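Agmatine ureohydrolase (Thermoplasma volcanium GSS1, PDB 3PZL) probably hydrolyses agmatine to putrescine and urea, as in other agmatinases of the arginase family, with two manganese ions bound in each subunit. Local coordinates at residues 96-99 with 100-104; 192-196 with 197-201; 210-213 with 214-218; 253-256 with 257-261; 286-289 with 290-293. All coordinates share one frame; numbering follows the deposited sequence.

Contact 1 (96-99 with 100-104)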
# COMPACT_ATOMS: atom_id res chain seq x y z
N VAL B 96 -15.29 -21.44 -16.99
CA VAL B 96 -15.21 -20.53 -18.14
C VAL B 96 -16.36 -20.76 -19.13
O VAL B 96 -17.06 -19.81 -19.49
CB VAL B 96 -13.82 -20.59 -18.87
CG1 VAL B 96 -13.56 -19.32 -19.67
CG2 VAL B 96 -12.70 -20.77 -17.88
N GLU B 97 -16.56 -22.01 -19.55
CA GLU B 97 -17.63 -22.33 -20.49
C GLU B 97 -18.96 -21.83 -19.97
O GLU B 97 -19.70 -21.21 -20.70
CB GLU B 97 -17.73 -23.83 -20.78
CG GLU B 97 -16.68 -24.39 -21.74
CD GLU B 97 -16.02 -25.70 -21.19
OE1 GLU B 97 -16.66 -26.42 -20.36
OE2 GLU B 97 -14.86 -26.01 -21.58
N TYR B 98 -19.25 -22.08 -18.70
CA TYR B 98 -20.51 -21.60 -18.11
C TYR B 98 -20.73 -20.08 -18.18
O TYR B 98 -21.87 -19.63 -18.40
CB TYR B 98 -20.67 -22.09 -16.67
CG TYR B 98 -21.94 -21.60 -16.00
CD1 TYR B 98 -23.19 -22.06 -16.42
CD2 TYR B 98 -21.88 -20.67 -14.96
CE1 TYR B 98 -24.37 -21.60 -15.81
CE2 TYR B 98 -23.04 -20.21 -14.34
CZ TYR B 98 -24.28 -20.68 -14.77
OH TYR B 98 -25.41 -20.20 -14.14
N VAL B 99 -19.67 -19.30 -17.98
CA VAL B 99 -19.78 -17.84 -18.06
C VAL B 99 -19.97 -17.38 -19.52
O VAL B 99 -20.94 -16.69 -19.85
CB VAL B 99 -18.59 -17.13 -17.40
CG1 VAL B 99 -18.56 -15.67 -17.77
CG2 VAL B 99 -18.66 -17.24 -15.89
N ILE B 100 -19.06 -17.80 -20.39
CA ILE B 100 -19.17 -17.51 -21.82
C ILE B 100 -20.55 -17.83 -22.39
O ILE B 100 -21.07 -17.08 -23.22
CB ILE B 100 -18.12 -18.25 -22.63
CG1 ILE B 100 -16.74 -17.80 -22.23
CG2 ILE B 100 -18.29 -17.98 -24.11
CD1 ILE B 100 -15.67 -18.56 -22.96
N ASP B 101 -21.14 -18.96 -21.98
CA ASP B 101 -22.49 -19.33 -22.42
C ASP B 101 -23.48 -18.38 -21.81
O ASP B 101 -24.48 -18.07 -22.43
CB ASP B 101 -22.88 -20.74 -21.99
CG ASP B 101 -22.08 -21.80 -22.70
OD1 ASP B 101 -21.32 -21.45 -23.62
OD2 ASP B 101 -22.20 -22.98 -22.31
N THR B 102 -23.21 -17.90 -20.61
CA THR B 102 -24.15 -17.00 -19.95
C THR B 102 -24.12 -15.65 -20.64
O THR B 102 -25.17 -15.06 -20.90
CB THR B 102 -23.86 -16.83 -18.45
OG1 THR B 102 -23.92 -18.11 -17.78
CG2 THR B 102 -24.86 -15.87 -17.83
N VAL B 103 -22.91 -15.17 -20.93
CA VAL B 103 -22.74 -13.90 -21.63
C VAL B 103 -23.50 -13.90 -22.95
O VAL B 103 -24.27 -12.96 -23.21
CB VAL B 103 -21.24 -13.53 -21.82
CG1 VAL B 103 -21.05 -12.46 -22.86
CG2 VAL B 103 -20.66 -13.06 -20.50
N GLU B 104 -23.31 -14.97 -23.75
CA GLU B 104 -23.90 -15.06 -25.09
C GLU B 104 -25.41 -14.83 -25.07
O GLU B 104 -25.92 -14.06 -25.86
CB GLU B 104 -23.56 -16.40 -25.73
CG GLU B 104 -24.20 -16.63 -27.10
CD GLU B 104 -24.10 -18.11 -27.54
OE1 GLU B 104 -23.74 -18.98 -26.70
OE2 GLU B 104 -24.36 -18.39 -28.74
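The carbonyl oxygen of Tyr98 takes the side-chain hydroxyl of Thr102 as well as a backbone amide. Thr102 OG1 donates to Tyr98 O at 2.6 Å, arriving tilted 23° from the carbonyl plane, whereas the bond from Thr102 N to the same oxygen is weak. With OG1 beside its own backbone N and opposite the carbonyl carbon (chi1 -59°), the hydroxyl folds back over the preceding turn. It also comes to lie over the centre of one face of the Tyr98 ring, 3.9 Å above the plane, so that the ring lies against the hydroxyl that the carbonyl grips. The acid of Asp101 turns to a different partner: its OD1 forms a salt bridge with Arg132 of helix 126-132. These residues form the first two turns of helix 96-112, which follows strand 84-90 in the alternating alpha/beta chain of the arginase fold. Regular i to i+4 bonds run through the turns, among them Ile100 N to Val96 O at 3.0 Å and Val103 N to Val99 O at 2.7 Å. The buried side is aliphatic. Val96 and Ile100 lie side by side and point the same way, Val96 CG1 meeting Ile100 CD1 at 4.0 Å. One turn along, Val99 CG1 approaches Val103 CG2 at 4.3 Å. Both Val99 and Val103 press on Ile42 of strand 37-42, and Val99 also reaches Ile126 and Met90, while Ile100 rests on Val128 of helix 126-132.

Contact 2 (192-196 with 197-201)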
# COMPACT_ATOMS: atom_id res chain seq x y z
N PRO B 192 -0.05 -19.95 -39.70
CA PRO B 192 -0.58 -19.45 -40.96
C PRO B 192 -1.79 -18.54 -40.74
O PRO B 192 -1.94 -17.55 -41.45
CB PRO B 192 -1.02 -20.73 -41.69
CG PRO B 192 -0.20 -21.82 -41.09
CD PRO B 192 0.05 -21.43 -39.68
N ASP B 193 -2.64 -18.87 -39.76
CA ASP B 193 -3.87 -18.11 -39.48
C ASP B 193 -3.66 -16.74 -38.86
O ASP B 193 -4.58 -15.91 -38.85
CB ASP B 193 -4.82 -18.93 -38.62
CG ASP B 193 -5.57 -19.96 -39.43
OD1 ASP B 193 -5.25 -20.13 -40.64
OD2 ASP B 193 -6.47 -20.60 -38.85
N PHE B 194 -2.46 -16.49 -38.35
CA PHE B 194 -2.13 -15.21 -37.74
C PHE B 194 -2.39 -14.02 -38.66
O PHE B 194 -2.86 -12.98 -38.21
CB PHE B 194 -0.68 -15.23 -37.31
CG PHE B 194 -0.28 -14.11 -36.39
CD1 PHE B 194 -0.44 -14.24 -35.01
CD2 PHE B 194 0.29 -12.94 -36.92
CE1 PHE B 194 -0.06 -13.22 -34.17
CE2 PHE B 194 0.67 -11.92 -36.08
CZ PHE B 194 0.49 -12.07 -34.69
N ARG B 195 -2.09 -14.17 -39.94
CA ARG B 195 -2.31 -13.08 -40.89
C ARG B 195 -3.79 -12.87 -41.26
O ARG B 195 -4.13 -11.86 -41.88
CB ARG B 195 -1.45 -13.27 -42.14
CG ARG B 195 -1.05 -11.96 -42.83
CD ARG B 195 -0.81 -12.15 -44.37
NE ARG B 195 -0.62 -10.88 -45.10
CZ ARG B 195 0.56 -10.30 -45.33
NH1 ARG B 195 1.68 -10.87 -44.89
NH2 ARG B 195 0.63 -9.16 -46.00
N LYS B 196 -4.66 -13.79 -40.85
CA LYS B 196 -6.11 -13.66 -41.10
C LYS B 196 -6.80 -12.67 -40.17
O LYS B 196 -8.01 -12.44 -40.25
CB LYS B 196 -6.81 -15.02 -41.08
CG LYS B 196 -6.49 -15.90 -42.28
CD LYS B 196 -7.01 -17.32 -42.07
CE LYS B 196 -6.56 -18.23 -43.21
NZ LYS B 196 -6.95 -19.66 -42.90
N VAL B 197 -6.02 -12.07 -39.28
CA VAL B 197 -6.50 -11.01 -38.41
C VAL B 197 -5.60 -9.82 -38.62
O VAL B 197 -4.39 -9.96 -38.86
CB VAL B 197 -6.50 -11.41 -36.88
CG1 VAL B 197 -6.61 -10.18 -36.00
CG2 VAL B 197 -7.63 -12.42 -36.55
N SER B 198 -6.20 -8.65 -38.51
CA SER B 198 -5.46 -7.40 -38.59
C SER B 198 -4.89 -7.04 -37.22
O SER B 198 -5.63 -6.80 -36.27
CB SER B 198 -6.37 -6.30 -39.12
OG SER B 198 -5.64 -5.36 -39.88
N PHE B 199 -3.56 -7.05 -37.10
CA PHE B 199 -2.92 -6.69 -35.84
C PHE B 199 -2.16 -5.40 -36.04
O PHE B 199 -1.33 -5.29 -36.93
CB PHE B 199 -1.95 -7.78 -35.35
CG PHE B 199 -2.62 -9.03 -34.83
CD1 PHE B 199 -2.55 -10.23 -35.53
CD2 PHE B 199 -3.31 -9.01 -33.61
CE1 PHE B 199 -3.16 -11.38 -35.03
CE2 PHE B 199 -3.93 -10.17 -33.11
CZ PHE B 199 -3.85 -11.35 -33.82
N ILE B 200 -2.45 -4.41 -35.21
CA ILE B 200 -1.75 -3.16 -35.32
C ILE B 200 -0.98 -2.90 -34.04
O ILE B 200 -1.55 -2.83 -32.92
CB ILE B 200 -2.72 -2.04 -35.67
CG1 ILE B 200 -3.29 -2.31 -37.05
CG2 ILE B 200 -2.03 -0.68 -35.68
CD1 ILE B 200 -4.69 -1.85 -37.20
N SER B 201 0.34 -2.80 -34.22
CA SER B 201 1.26 -2.64 -33.11
C SER B 201 1.14 -1.26 -32.47
O SER B 201 0.93 -0.29 -33.17
CB SER B 201 2.70 -2.89 -33.59
OG SER B 201 3.20 -1.76 -34.28
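Phe194 extends CG away from its backbone N (chi1 -167°), whereas Phe199 swings CG back beside its own N (chi1 -73°), and the two choices bring the rings together across the turn. They form an offset stack with centroids 4.6 Å apart and planes inclined by 26°. Phe199 CE1 sits over the middle of the Phe194 ring, 3.6 Å above its plane, and the neighbouring Phe199 CD1 reaches Phe194 CZ at 3.7 Å. The same Phe199 edge meets the main chain as well: Phe194 O lies near the ring plane, 3.6 Å from Phe199 CE1. Val197 CG1 covers part of one face of Phe199, toward the rim. This is the entry into strand 198-201, an outermost strand of the parallel sheet within the chain, reached through the short 3-10 segment 194-196. The turn is tied by a weak bond from Val197 N to Phe194 O at 3.5 Å. Within the turn the extended Lys196 chain brings NZ to Asp193 OD1 at 2.9 Å in a salt bridge, NZ approaching from above the carboxylate plane. Phe194 is further enclosed by Phe149, whose ring stands almost perpendicular to it, and by Tyr73 of the second subunit. The Phe199 side chain lies about 7 Å from those of the manganese ligands Asp144 and Asp148.

Contact 3 (210-213 with 214-218)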
# COMPACT_ATOMS: atom_id res chain seq x y z
N ILE B 210 -3.19 7.28 -34.51
CA ILE B 210 -4.27 6.32 -34.36
C ILE B 210 -5.31 6.49 -35.45
O ILE B 210 -5.86 5.49 -35.95
CB ILE B 210 -4.91 6.40 -32.92
CG1 ILE B 210 -6.05 5.38 -32.72
CG2 ILE B 210 -5.39 7.81 -32.61
CD1 ILE B 210 -5.62 3.90 -32.72
N ASP B 211 -5.57 7.74 -35.84
CA ASP B 211 -6.56 8.05 -36.88
C ASP B 211 -6.46 7.20 -38.15
O ASP B 211 -7.48 6.66 -38.61
CB ASP B 211 -6.54 9.53 -37.25
CG ASP B 211 -7.42 10.37 -36.33
OD1 ASP B 211 -8.27 9.81 -35.61
OD2 ASP B 211 -7.29 11.60 -36.34
N LYS B 212 -5.26 7.04 -38.69
CA LYS B 212 -5.05 6.17 -39.85
C LYS B 212 -5.82 4.87 -39.68
O LYS B 212 -6.71 4.59 -40.45
CB LYS B 212 -3.55 5.89 -40.05
CG LYS B 212 -3.20 4.78 -41.03
CD LYS B 212 -1.70 4.76 -41.26
CE LYS B 212 -1.32 4.09 -42.60
NZ LYS B 212 -1.31 2.60 -42.46
N TYR B 213 -5.48 4.11 -38.65
CA TYR B 213 -6.10 2.81 -38.36
C TYR B 213 -7.59 2.88 -38.02
O TYR B 213 -8.34 1.96 -38.31
CB TYR B 213 -5.29 2.09 -37.27
CG TYR B 213 -3.82 2.06 -37.66
CD1 TYR B 213 -3.34 1.15 -38.61
CD2 TYR B 213 -2.92 2.98 -37.10
CE1 TYR B 213 -2.03 1.14 -38.97
CE2 TYR B 213 -1.61 2.97 -37.46
CZ TYR B 213 -1.18 2.05 -38.40
OH TYR B 213 0.13 2.04 -38.77
N ILE B 214 -8.00 4.00 -37.43
CA ILE B 214 -9.44 4.31 -37.26
C ILE B 214 -10.18 4.48 -38.61
O ILE B 214 -11.27 3.92 -38.80
CB ILE B 214 -9.63 5.56 -36.42
CG1 ILE B 214 -9.03 5.34 -35.02
CG2 ILE B 214 -11.09 5.90 -36.32
CD1 ILE B 214 -9.10 6.54 -34.12
N GLU B 215 -9.56 5.25 -39.53
CA GLU B 215 -10.08 5.45 -40.90
C GLU B 215 -10.32 4.12 -41.63
O GLU B 215 -11.39 3.92 -42.19
CB GLU B 215 -9.15 6.33 -41.77
CG GLU B 215 -8.60 7.63 -41.14
CD GLU B 215 -9.70 8.63 -40.70
OE1 GLU B 215 -10.92 8.27 -40.73
OE2 GLU B 215 -9.34 9.78 -40.30
N GLU B 216 -9.33 3.24 -41.62
CA GLU B 216 -9.46 1.95 -42.29
C GLU B 216 -10.72 1.21 -41.83
O GLU B 216 -11.60 0.92 -42.65
CB GLU B 216 -8.21 1.06 -42.11
CG GLU B 216 -6.89 1.63 -42.65
CD GLU B 216 -5.67 0.80 -42.21
OE1 GLU B 216 -5.83 -0.13 -41.39
OE2 GLU B 216 -4.54 1.11 -42.68
N VAL B 217 -10.84 0.97 -40.52
CA VAL B 217 -12.01 0.29 -39.91
C VAL B 217 -13.35 0.96 -40.25
O VAL B 217 -14.27 0.32 -40.71
CB VAL B 217 -11.88 0.20 -38.37
CG1 VAL B 217 -13.08 -0.46 -37.77
CG2 VAL B 217 -10.62 -0.58 -37.98
N ASP B 218 -13.45 2.26 -40.02
CA ASP B 218 -14.66 2.98 -40.37
C ASP B 218 -15.13 2.76 -41.83
O ASP B 218 -16.32 2.59 -42.08
CB ASP B 218 -14.50 4.47 -40.10
CG ASP B 218 -15.82 5.14 -39.83
OD1 ASP B 218 -16.86 4.45 -39.81
OD2 ASP B 218 -15.84 6.37 -39.63
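Asp211 O accepts Glu215 N at 2.7 Å, one of the i to i+4 bonds along the latter half of helix 202-220, the helix that follows strand 198-201 in the alpha/beta fold. Ile214 N meets Ile210 O at 3.0 Å. The bond from Glu216 N to Lys212 O is ordinary, but the last of the series, Val217 N to Tyr213 O, stretches to 3.5 Å and is weak. The helix is kinked at the start of 210-213, where the amides of Ile210 and Asp211 make no bond to the turn before. On the buried side Ile210 and Ile214 cross obliquely, Ile210 CG1 touching Ile214 CD1 at 3.6 Å, and both side chains pack against helix 251-261. Glu215 sets CG beside its backbone N (chi1 -47°) and bends again at chi2, curling over the turn so that OE1 can form a salt bridge with Arg260 of that helix. A leucine in its place would probably leave the Arg260 guanidinium without this carboxylate and freer to turn. Elsewhere on the helix Lys212 is bent at its far end, bringing NZ to a loose salt bridge with Glu216 OE2 at 3.6 Å. Tyr213, whose OH bonds to Asn208, has Lys212 CG over the centre of one ring face. Its side chain runs beside that of Glu216, the ring and carboxylate planes 80° apart and Tyr213 CD1 3.9 Å from Glu216 OE1.

Contact 4 (253-256 with 257-261)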
# COMPACT_ATOMS: atom_id res chain seq x y z
N ASP B 253 -5.54 7.78 -27.05
CA ASP B 253 -5.64 7.00 -28.29
C ASP B 253 -6.90 6.14 -28.25
O ASP B 253 -7.56 5.97 -29.27
CB ASP B 253 -4.41 6.12 -28.57
CG ASP B 253 -3.16 6.92 -29.03
OD1 ASP B 253 -3.27 7.96 -29.75
OD2 ASP B 253 -2.05 6.48 -28.65
N VAL B 254 -7.25 5.62 -27.07
CA VAL B 254 -8.36 4.72 -26.96
C VAL B 254 -9.62 5.54 -26.99
O VAL B 254 -10.66 5.07 -27.46
CB VAL B 254 -8.27 3.86 -25.70
CG1 VAL B 254 -9.51 3.03 -25.51
CG2 VAL B 254 -7.07 2.93 -25.79
N ARG B 255 -9.52 6.78 -26.53
CA ARG B 255 -10.69 7.65 -26.44
C ARG B 255 -11.08 8.02 -27.83
O ARG B 255 -12.26 7.99 -28.17
CB ARG B 255 -10.39 8.89 -25.59
CG ARG B 255 -11.49 9.97 -25.57
CD ARG B 255 -10.96 11.24 -24.89
NE ARG B 255 -11.93 12.35 -24.82
CZ ARG B 255 -11.93 13.40 -25.66
NH1 ARG B 255 -11.04 13.43 -26.63
NH2 ARG B 255 -12.81 14.39 -25.54
N ARG B 256 -10.09 8.34 -28.65
CA ARG B 256 -10.32 8.71 -30.03
C ARG B 256 -10.91 7.55 -30.79
O ARG B 256 -11.81 7.71 -31.59
CB ARG B 256 -9.01 9.22 -30.66
CG ARG B 256 -9.12 9.68 -32.09
CD ARG B 256 -9.93 10.95 -32.25
NE ARG B 256 -10.08 11.28 -33.66
CZ ARG B 256 -10.79 12.31 -34.12
NH1 ARG B 256 -11.44 13.10 -33.29
NH2 ARG B 256 -10.87 12.51 -35.43
N LEU B 257 -10.43 6.35 -30.51
CA LEU B 257 -10.99 5.16 -31.13
C LEU B 257 -12.49 5.01 -30.86
O LEU B 257 -13.25 4.61 -31.72
CB LEU B 257 -10.25 3.87 -30.71
CG LEU B 257 -10.70 2.60 -31.47
CD1 LEU B 257 -9.64 1.61 -31.71
CD2 LEU B 257 -11.81 1.93 -30.78
N ILE B 258 -12.90 5.35 -29.65
CA ILE B 258 -14.26 5.19 -29.22
C ILE B 258 -15.12 6.32 -29.74
O ILE B 258 -16.17 6.08 -30.35
CB ILE B 258 -14.33 5.08 -27.69
CG1 ILE B 258 -13.53 3.85 -27.21
CG2 ILE B 258 -15.77 5.02 -27.22
CD1 ILE B 258 -13.30 3.76 -25.75
N GLU B 259 -14.69 7.55 -29.48
CA GLU B 259 -15.30 8.77 -30.04
C GLU B 259 -15.77 8.49 -31.49
O GLU B 259 -16.95 8.62 -31.82
CB GLU B 259 -14.19 9.82 -30.08
CG GLU B 259 -14.55 11.22 -29.84
CD GLU B 259 -13.38 12.19 -30.07
OE1 GLU B 259 -12.53 11.95 -30.95
OE2 GLU B 259 -13.30 13.21 -29.36
N ARG B 260 -14.83 8.05 -32.33
CA ARG B 260 -15.01 7.91 -33.75
C ARG B 260 -15.84 6.69 -34.20
O ARG B 260 -16.36 6.69 -35.30
CB ARG B 260 -13.62 7.82 -34.39
CG ARG B 260 -12.85 9.14 -34.44
CD ARG B 260 -13.44 10.12 -35.46
NE ARG B 260 -13.81 9.51 -36.74
CZ ARG B 260 -12.95 9.00 -37.63
NH1 ARG B 260 -11.64 8.97 -37.39
NH2 ARG B 260 -13.41 8.47 -38.75
N LEU B 261 -15.97 5.69 -33.35
CA LEU B 261 -16.59 4.44 -33.73
C LEU B 261 -17.88 4.04 -32.98
O LEU B 261 -18.48 3.02 -33.29
CB LEU B 261 -15.57 3.31 -33.61
CG LEU B 261 -14.83 2.85 -34.85
CD1 LEU B 261 -14.71 3.92 -35.92
CD2 LEU B 261 -13.48 2.35 -34.48
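A single carboxylate, that of Glu259, pairs with two consecutive arginines, Arg255 and Arg256, in different ways. Glu259 OE1 accepts a bond from Arg256 NH1 at 2.8 Å on its syn side, though bent (136° at the hydrogen) and tilted from both planes. Glu259 OE2 lies 3.6 Å from Arg255 NH1, well out of the guanidinium plane, so charge alone links them. Arg256 doubles back at chi2 (68°) to reach the acid, and one face of its guanidinium receives Arg260 CD, 3.5 Å above the plane. The two cations come close, Arg256 NH2 standing 4.1 Å from Arg260 NH1, and nearby acids probably offset the repulsion: Arg256 NE forms a salt bridge with Asp211, and Arg260 NH2 one with Glu215. With a methionine in place of Arg256, Glu259 would probably keep just the charge-only approach of Arg255 and be free to swing, with Asp211 losing its salt-bridge partner. Arg255 makes a cation-pi contact with Phe203 of the third subunit. Among the buried side chains Val254 CG1 meets Ile258 CD1 at 3.9 Å. This helix, 251-261, is the crossover of a beta-alpha-beta unit between parallel strands 223-229 and 265-271 of the arginase fold.

Contact 5 (286-289 with 290-293)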
# COMPACT_ATOMS: atom_id res chain seq x y z
N ALA B 286 -11.26 3.67 -16.64
CA ALA B 286 -12.29 2.76 -17.15
C ALA B 286 -13.71 3.37 -17.14
O ALA B 286 -14.46 3.20 -18.10
CB ALA B 286 -12.27 1.47 -16.41
N ALA B 287 -14.04 4.12 -16.09
CA ALA B 287 -15.35 4.75 -16.01
C ALA B 287 -15.46 5.90 -16.98
O ALA B 287 -16.53 6.13 -17.57
CB ALA B 287 -15.59 5.25 -14.67
N LYS B 288 -14.38 6.64 -17.16
CA LYS B 288 -14.38 7.73 -18.13
C LYS B 288 -14.57 7.21 -19.57
O LYS B 288 -15.38 7.70 -20.34
CB LYS B 288 -13.09 8.52 -17.99
CG LYS B 288 -13.09 9.83 -18.66
CD LYS B 288 -14.23 10.68 -18.10
CE LYS B 288 -14.68 11.67 -19.14
NZ LYS B 288 -15.49 12.74 -18.49
N LEU B 289 -13.84 6.17 -19.92
CA LEU B 289 -14.01 5.49 -21.21
C LEU B 289 -15.44 5.03 -21.47
O LEU B 289 -15.89 5.00 -22.62
CB LEU B 289 -13.06 4.30 -21.30
CG LEU B 289 -11.60 4.65 -21.58
CD1 LEU B 289 -10.78 3.37 -21.52
CD2 LEU B 289 -11.40 5.39 -22.92
N LEU B 290 -16.17 4.70 -20.42
CA LEU B 290 -17.57 4.28 -20.58
C LEU B 290 -18.46 5.50 -20.81
O LEU B 290 -19.45 5.41 -21.50
CB LEU B 290 -18.03 3.47 -19.36
CG LEU B 290 -19.50 3.52 -18.98
CD1 LEU B 290 -20.24 2.68 -19.97
CD2 LEU B 290 -19.65 3.00 -17.58
N GLN B 291 -18.10 6.63 -20.20
CA GLN B 291 -18.84 7.84 -20.43
C GLN B 291 -18.64 8.24 -21.87
O GLN B 291 -19.60 8.58 -22.57
CB GLN B 291 -18.35 8.97 -19.53
CG GLN B 291 -18.88 8.91 -18.12
CD GLN B 291 -18.85 10.27 -17.44
OE1 GLN B 291 -17.91 11.07 -17.62
NE2 GLN B 291 -19.89 10.54 -16.67
N VAL B 292 -17.39 8.18 -22.31
CA VAL B 292 -17.02 8.58 -23.65
C VAL B 292 -17.77 7.79 -24.73
O VAL B 292 -18.20 8.34 -25.74
CB VAL B 292 -15.49 8.49 -23.84
CG1 VAL B 292 -15.10 8.38 -25.31
CG2 VAL B 292 -14.84 9.67 -23.22
N PHE B 293 -17.93 6.49 -24.53
CA PHE B 293 -18.67 5.71 -25.49
C PHE B 293 -20.11 6.16 -25.61
O PHE B 293 -20.59 6.46 -26.71
CB PHE B 293 -18.62 4.25 -25.12
CG PHE B 293 -19.52 3.40 -25.92
CD1 PHE B 293 -19.09 2.84 -27.10
CD2 PHE B 293 -20.81 3.16 -25.52
CE1 PHE B 293 -19.92 2.03 -27.84
CE2 PHE B 293 -21.65 2.36 -26.27
CZ PHE B 293 -21.20 1.78 -27.42
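Helix 281-303, the last of the chain, packs along the parallel sheet of the arginase fold, and in this stretch every residue is buried. Lys288 and Gln291 touch through their polar ends: Lys288 NZ donates to Gln291 OE1 at 3.1 Å, approaching almost straight along the C=O axis (170° at the oxygen). The lysine gets there by bending at chi2 (58°), while Gln291, with CG beside its backbone N and the chain extended beyond it, holds its amide out to meet the ammonium. Lys288 CE follows at 3.6 Å from Gln291 OE1, keeping the aliphatic end of the lysine against the amide. Both groups have further partners. Lys288 NZ forms a salt bridge with Glu72, and Gln291 NE2 bonds to Glu69 O and Tyr65 OH. Under them the backbone runs in i to i+4 bonds, such as Val292 N to Lys288 O at 2.9 Å and Phe293 N to Leu289 O at 3.2 Å. The apolar side chains point elsewhere: Leu290 packs on Ile118 and Ile270 of the sheet, and Phe293 stacks on Phe268. Lys288 also touches Phe247 of the third subunit. With OE1 accepting from the lysine and NE2 donating to two oxygens, the orientation of the Gln291 amide is fixed, since a flip would set its NH2 against the ammonium. The buried charge of Lys288 is probably balanced by Glu72, with the amide oxygen sharing in its solvation.

How the contacts relate
Contacts 1 to 5 follow one another along one alpha/beta domain with an eight-stranded parallel sheet. Contact 2 leads into strand 198-201; the others lie on helices. Ile200 of that strand packs on Tyr213 of helix 202-220, linking contacts 2 and 3. Contacts 3, 4 and 5 form a row of neighbouring helices, with about 10 Å between successive centres. Helix 251-261 in the middle is joined by salt bridges to helix 202-220 and by Ile258 packing to helix 281-303. Contact 1 stands apart, about 15 Å from contact 5 at the nearest atoms. The side chains of Phe199 in contact 2 and Val254 in contact 4 lie about 7 and 9 Å from those of manganese ligands, placing both near the metal site.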